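Local atomic coordinates of hypothetical protein AQ_328 (Aquifex aeolicus, PDB entry 1R4V), a protein that is of unknown function but has a histone fold within a single chain and may take part in protein heterodimerization. Residues M23-P26 with K27-K31; D126-S129 with E130-N133. All coordinates share one frame; numbering follows the deposited sequence.

Contact 1. Residues M23-P26 with K27-K31; sequences MLRP and KGFDK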
HETATM    1  N   MSE A  23     -16.453 -15.812   8.850  1.00 51.29           N
HETATM    2  CA  MSE A  23     -15.919 -15.974   7.503  1.00 51.06           C
HETATM    3  C   MSE A  23     -16.354 -14.862   6.537  1.00 49.10           C
HETATM    4  O   MSE A  23     -15.827 -14.804   5.416  1.00 48.17           O
HETATM    5  CB  MSE A  23     -16.297 -17.345   6.932  1.00 53.16           C
HETATM    6  CG  MSE A  23     -15.847 -18.548   7.776  1.00 59.19           C
HETATM    7 SE   MSE A  23     -13.902 -18.732   7.982  1.00 73.55          SE
HETATM    8  CE  MSE A  23     -13.388 -19.040   6.078  1.00 71.36           C
ATOM      9  N   LEU A  24     -17.292 -14.004   6.952  1.00 46.78           N
ATOM     10  CA  LEU A  24     -17.727 -12.848   6.149  1.00 45.94           C
ATOM     11  C   LEU A  24     -16.801 -11.647   6.215  1.00 44.87           C
ATOM     12  O   LEU A  24     -16.865 -10.791   5.333  1.00 46.52           O
ATOM     13  CB  LEU A  24     -19.151 -12.378   6.490  1.00 46.09           C
ATOM     14  CG  LEU A  24     -20.273 -12.983   5.628  1.00 46.59           C
ATOM     15  CD1 LEU A  24     -20.319 -12.474   4.187  1.00 46.16           C
ATOM     16  CD2 LEU A  24     -20.146 -14.478   5.607  1.00 46.91           C
ATOM     17  N   ARG A  25     -15.945 -11.558   7.229  1.00 42.61           N
ATOM     18  CA  ARG A  25     -14.997 -10.455   7.296  1.00 39.89           C
ATOM     19  C   ARG A  25     -14.314 -10.387   5.931  1.00 38.18           C
ATOM     20  O   ARG A  25     -13.875 -11.436   5.447  1.00 36.55           O
ATOM     21  CB  ARG A  25     -13.965 -10.716   8.380  1.00 39.75           C
ATOM     22  CG  ARG A  25     -13.119  -9.511   8.734  1.00 38.87           C
ATOM     23  CD  ARG A  25     -12.023  -9.893   9.690  1.00 37.56           C
ATOM     24  NE  ARG A  25     -11.469  -8.720  10.350  1.00 37.71           N
ATOM     25  CZ  ARG A  25     -10.406  -8.743  11.130  1.00 29.83           C
ATOM     26  NH1 ARG A  25      -9.750  -9.866  11.333  1.00 28.83           N
ATOM     27  NH2 ARG A  25      -9.988  -7.624  11.690  1.00 35.13           N
ATOM     28  N   PRO A  26     -14.211  -9.205   5.309  1.00 36.26           N
ATOM     29  CA  PRO A  26     -13.616  -9.120   3.975  1.00 34.71           C
ATOM     30  C   PRO A  26     -12.307  -9.894   3.918  1.00 32.37           C
ATOM     31  O   PRO A  26     -11.533  -9.888   4.869  1.00 28.46           O
ATOM     32  CB  PRO A  26     -13.416  -7.614   3.774  1.00 34.28           C
ATOM     33  CG  PRO A  26     -14.483  -6.981   4.595  1.00 34.82           C
ATOM     34  CD  PRO A  26     -14.627  -7.873   5.788  1.00 35.96           C
ATOM     35  N   LYS A  27     -12.076 -10.581   2.808  1.00 33.06           N
ATOM     36  CA  LYS A  27     -10.900 -11.434   2.661  1.00 31.86           C
ATOM     37  C   LYS A  27      -9.621 -10.604   2.703  1.00 29.25           C
ATOM     38  O   LYS A  27      -9.607  -9.472   2.237  1.00 27.27           O
ATOM     39  CB  LYS A  27     -11.009 -12.289   1.397  1.00 33.85           C
ATOM     40  CG  LYS A  27     -11.596 -13.683   1.649  1.00 37.79           C
ATOM     41  CD  LYS A  27     -12.966 -13.689   2.331  1.00 44.09           C
ATOM     42  CE  LYS A  27     -13.403 -15.101   2.740  1.00 46.09           C
ATOM     43  NZ  LYS A  27     -12.944 -15.551   4.097  1.00 51.66           N
ATOM     44  N   GLY A  28      -8.580 -11.179   3.295  1.00 27.00           N
ATOM     45  CA  GLY A  28      -7.326 -10.499   3.576  1.00 27.31           C
ATOM     46  C   GLY A  28      -7.199  -9.863   4.947  1.00 25.54           C
ATOM     47  O   GLY A  28      -6.094  -9.847   5.475  1.00 25.80           O
ATOM     48  N   PHE A  29      -8.296  -9.344   5.508  1.00 25.74           N
ATOM     49  CA  PHE A  29      -8.310  -8.579   6.770  1.00 24.11           C
ATOM     50  C   PHE A  29      -7.761  -9.462   7.872  1.00 24.82           C
ATOM     51  O   PHE A  29      -6.812  -9.133   8.588  1.00 24.67           O
ATOM     52  CB  PHE A  29      -9.731  -8.133   7.127  1.00 24.00           C
ATOM     53  CG  PHE A  29     -10.219  -6.879   6.443  1.00 23.82           C
ATOM     54  CD1 PHE A  29      -9.953  -6.611   5.106  1.00 25.25           C
ATOM     55  CD2 PHE A  29     -10.978  -5.960   7.157  1.00 24.68           C
ATOM     56  CE1 PHE A  29     -10.424  -5.474   4.504  1.00 23.52           C
ATOM     57  CE2 PHE A  29     -11.446  -4.805   6.558  1.00 23.25           C
ATOM     58  CZ  PHE A  29     -11.175  -4.562   5.226  1.00 22.81           C
ATOM     59  N   ASP A  30      -8.401 -10.620   7.994  1.00 25.35           N
ATOM     60  CA  ASP A  30      -7.919 -11.745   8.781  1.00 25.41           C
ATOM     61  C   ASP A  30      -6.390 -11.859   8.820  1.00 23.16           C
ATOM     62  O   ASP A  30      -5.768 -11.716   9.862  1.00 21.80           O
ATOM     63  CB  ASP A  30      -8.574 -12.991   8.156  1.00 29.06           C
ATOM     64  CG  ASP A  30      -8.926 -12.772   6.658  1.00 32.49           C
ATOM     65  OD1 ASP A  30      -8.165 -13.161   5.713  1.00 27.19           O
ATOM     66  OD2 ASP A  30      -9.979 -12.142   6.380  1.00 36.68           O
ATOM     67  N   LYS A  31      -5.773 -12.080   7.663  1.00 23.55           N
ATOM     68  CA  LYS A  31      -4.339 -12.325   7.529  1.00 22.54           C
ATOM     69  C   LYS A  31      -3.478 -11.105   7.799  1.00 22.25           C
ATOM     70  O   LYS A  31      -2.346 -11.215   8.304  1.00 21.55           O
ATOM     71  CB  LYS A  31      -4.078 -12.843   6.110  1.00 22.34           C
ATOM     72  CG  LYS A  31      -4.757 -14.203   5.948  1.00 23.82           C
ATOM     73  CD  LYS A  31      -5.066 -14.587   4.523  1.00 30.57           C
ATOM     74  CE  LYS A  31      -3.844 -15.031   3.816  1.00 36.52           C
ATOM     75  NZ  LYS A  31      -4.210 -16.194   2.927  1.00 43.00           N
TER
HETATM   76  O   HOH W   1     -13.029 -13.997   6.247  1.00 41.80           O
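Pro26 lies over one face of the Phe29 ring, in the N-terminal lead-in to helix 29-40 of this single-chain histone fold, and the pair illustrates how a loop is closed onto the start of a helix. The contact is a CH-pi interaction: Pro26 CB stands 3.9 Å from the centroid of the Phe29 ring, 17° off its normal and offset toward the rim. The same turn carries a weak backbone bond, Phe29 N to Pro26 O at 3.3 Å. Gly28 takes the N-cap position, with a positive phi at which a CB would press against the preceding carbonyl oxygen.

Arg25 meets Phe29 differently. CG lies opposite the backbone N (chi1 -168°) and the chain continues extended, which carries NE past the edge of the ring, near its plane, with guanidinium and ring planes 68° apart. CB of Phe29 in turn sits over one guanidinium face, 3.7 Å from Arg25 NE. The polar atoms are gripped by acids: NE forms a salt bridge with Asp46, a zinc ligand along with Glu21, and NH1 bonds to Asp33. A leucine in place of Arg25 would probably leave Asp46 and Asp33 without their arginine partner and strip Phe29 CB of the flat group that covers it. Phe29 also meets Tyr112 edge-to-face, which ties the helix start to helix 106-113.

On the outer side Lys27 folds back along the loop, its chain bent twice, and brings its ammonium to the Met23 carbonyl in a weak bond. One water reinforces this return: it donates to Arg25 O and, more weakly, to Met23 O, and accepts from Lys27 NZ at 2.7 Å.

Contact 2. Residues D126-S129 with E130-N133; sequences DLKS and EYRN
Leu127 O receives Glu130 N at 2.7 Å, and Lys128 O receives Tyr131 N at 3.1 Å across a type I beta turn from Lys128 to Tyr131. This turn leads from the short helix 125-128 into helix 131-149, and a water carries the link one residue further, donating to Lys128 O and accepting from Arg132 N.

Tyr131 folds back over the turn, CG opposite its own carbonyl carbon (chi1 -84°), which sets one ring face over Lys128 CA in a CH-pi contact, 4.1 Å from the centroid. The bent Lys128 chain brings CD to 3.5 Å from Tyr131 CE2, while Leu127 CG packs against Tyr131 CE1 at 4.0 Å. From within the turn Glu130 reaches forward to Asn133, whose ND2 gives OE1 a nearly straight bond of 2.9 Å from above the carboxylate plane.

Tyr131 also meets Phe60 of helix 46-62 edge-to-face, and Leu127 packs on Leu81 and Leu84 in the loop after strand 78-79. Glu130 and Asn133 lean on helix 88-98, and Arg132 forms a salt bridge with Asp107 of helix 106-113.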
ATOM      1  N   ASP A 126       3.109  -6.106 -17.335  1.00 21.12           N
ATOM      2  CA  ASP A 126       4.242  -6.424 -16.464  1.00 21.24           C
ATOM      3  C   ASP A 126       4.231  -5.536 -15.215  1.00 20.96           C
ATOM      4  O   ASP A 126       4.581  -5.989 -14.130  1.00 20.99           O
ATOM      5  CB  ASP A 126       5.566  -6.329 -17.203  1.00 22.20           C
ATOM      6  CG  ASP A 126       5.786  -7.464 -18.203  1.00 26.67           C
ATOM      7  OD1 ASP A 126       5.050  -8.488 -18.238  1.00 30.70           O
ATOM      8  OD2 ASP A 126       6.733  -7.410 -19.016  1.00 28.23           O
ATOM      9  N   LEU A 127       3.806  -4.282 -15.333  1.00 20.79           N
ATOM     10  CA  LEU A 127       3.652  -3.444 -14.158  1.00 19.67           C
ATOM     11  C   LEU A 127       2.490  -3.979 -13.295  1.00 20.57           C
ATOM     12  O   LEU A 127       2.600  -4.073 -12.071  1.00 18.80           O
ATOM     13  CB  LEU A 127       3.431  -1.991 -14.544  1.00 19.40           C
ATOM     14  CG  LEU A 127       3.030  -1.039 -13.412  1.00 19.69           C
ATOM     15  CD1 LEU A 127       3.942  -1.114 -12.191  1.00 22.14           C
ATOM     16  CD2 LEU A 127       3.013   0.370 -13.910  1.00 22.05           C
ATOM     17  N   LYS A 128       1.358  -4.301 -13.916  1.00 22.13           N
ATOM     18  CA  LYS A 128       0.197  -4.839 -13.197  1.00 22.66           C
ATOM     19  C   LYS A 128       0.601  -6.016 -12.336  1.00 22.17           C
ATOM     20  O   LYS A 128       0.170  -6.137 -11.185  1.00 20.20           O
ATOM     21  CB  LYS A 128      -0.924  -5.223 -14.157  1.00 23.81           C
ATOM     22  CG  LYS A 128      -1.885  -4.078 -14.451  1.00 31.82           C
ATOM     23  CD  LYS A 128      -3.021  -4.043 -13.407  1.00 38.54           C
ATOM     24  CE  LYS A 128      -4.087  -5.110 -13.666  1.00 41.31           C
ATOM     25  NZ  LYS A 128      -4.747  -5.620 -12.402  1.00 44.62           N
ATOM     26  N   SER A 129       1.457  -6.871 -12.882  1.00 22.87           N
ATOM     27  CA  SER A 129       2.019  -8.005 -12.147  1.00 24.28           C
ATOM     28  C   SER A 129       2.843  -7.624 -10.931  1.00 24.28           C
ATOM     29  O   SER A 129       3.037  -8.457 -10.067  1.00 21.86           O
ATOM     30  CB  SER A 129       2.909  -8.842 -13.062  1.00 26.38           C
ATOM     31  OG  SER A 129       2.089  -9.417 -14.067  1.00 32.73           O
ATOM     32  N   GLU A 130       3.348  -6.394 -10.856  1.00 23.58           N
ATOM     33  CA  GLU A 130       4.096  -5.913  -9.686  1.00 23.81           C
ATOM     34  C   GLU A 130       3.244  -5.248  -8.622  1.00 21.19           C
ATOM     35  O   GLU A 130       3.794  -4.825  -7.618  1.00 19.20           O
ATOM     36  CB  GLU A 130       5.165  -4.882 -10.096  1.00 25.30           C
ATOM     37  CG  GLU A 130       6.401  -5.481 -10.742  1.00 32.63           C
ATOM     38  CD  GLU A 130       7.101  -6.504  -9.849  1.00 42.78           C
ATOM     39  OE1 GLU A 130       7.404  -6.182  -8.670  1.00 43.45           O
ATOM     40  OE2 GLU A 130       7.342  -7.641 -10.340  1.00 48.95           O
ATOM     41  N   TYR A 131       1.944  -5.105  -8.837  1.00 19.76           N
ATOM     42  CA  TYR A 131       1.095  -4.382  -7.906  1.00 19.67           C
ATOM     43  C   TYR A 131       1.103  -5.005  -6.525  1.00 20.97           C
ATOM     44  O   TYR A 131       0.956  -4.301  -5.526  1.00 18.66           O
ATOM     45  CB  TYR A 131      -0.342  -4.334  -8.417  1.00 18.99           C
ATOM     46  CG  TYR A 131      -0.697  -3.265  -9.401  1.00 20.74           C
ATOM     47  CD1 TYR A 131       0.267  -2.452 -10.024  1.00 19.31           C
ATOM     48  CD2 TYR A 131      -2.032  -3.046  -9.710  1.00 22.61           C
ATOM     49  CE1 TYR A 131      -0.101  -1.466 -10.947  1.00 18.01           C
ATOM     50  CE2 TYR A 131      -2.412  -2.049 -10.608  1.00 22.92           C
ATOM     51  CZ  TYR A 131      -1.453  -1.262 -11.213  1.00 22.71           C
ATOM     52  OH  TYR A 131      -1.895  -0.319 -12.094  1.00 21.65           O
ATOM     53  N   ARG A 132       1.225  -6.326  -6.437  1.00 20.66           N
ATOM     54  CA  ARG A 132       1.266  -6.945  -5.110  1.00 23.51           C
ATOM     55  C   ARG A 132       2.508  -6.538  -4.312  1.00 21.97           C
ATOM     56  O   ARG A 132       2.440  -6.324  -3.106  1.00 22.02           O
ATOM     57  CB  ARG A 132       1.103  -8.466  -5.214  1.00 24.96           C
ATOM     58  CG  ARG A 132       2.253  -9.208  -5.890  1.00 27.57           C
ATOM     59  CD  ARG A 132       1.988 -10.721  -6.003  1.00 31.24           C
ATOM     60  NE  ARG A 132       1.475 -11.212  -4.726  1.00 37.14           N
ATOM     61  CZ  ARG A 132       2.222 -11.408  -3.647  1.00 40.29           C
ATOM     62  NH1 ARG A 132       1.631 -11.843  -2.544  1.00 39.01           N
ATOM     63  NH2 ARG A 132       3.540 -11.194  -3.650  1.00 43.33           N
ATOM     64  N   ASN A 133       3.649  -6.403  -4.985  1.00 21.67           N
ATOM     65  CA  ASN A 133       4.881  -5.968  -4.340  1.00 21.90           C
ATOM     66  C   ASN A 133       4.803  -4.503  -3.946  1.00 19.89           C
ATOM     67  O   ASN A 133       5.242  -4.140  -2.877  1.00 17.52           O
ATOM     68  CB  ASN A 133       6.087  -6.251  -5.215  1.00 22.24           C
ATOM     69  CG  ASN A 133       6.263  -7.743  -5.417  1.00 28.99           C
ATOM     70  OD1 ASN A 133       6.043  -8.538  -4.493  1.00 31.17           O
ATOM     71  ND2 ASN A 133       6.607  -8.130  -6.638  1.00 29.01           N
TER
HETATM   72  O   HOH W   2       0.192  -8.034  -8.526  1.00 31.76           O

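In the fold
From the N terminus, contact 1 comes first and closes the turn that brings the initial loop into helix 29-40. The chain then runs through helices 46-62, 67-73, 88-98 and 106-113 before contact 2 closes the turn between helices 125-128 and 131-149. The two lie in series, neither nesting nor crossing; their centres are 22 Å apart and their nearest atoms about 9 Å, without touching. They nevertheless share neighbours: helices 46-62 and 106-113 receive side chains from both. Contact 1 thus ties the chain's beginning to these helices beside a zinc site, while contact 2 joins them to the long helix 131-149.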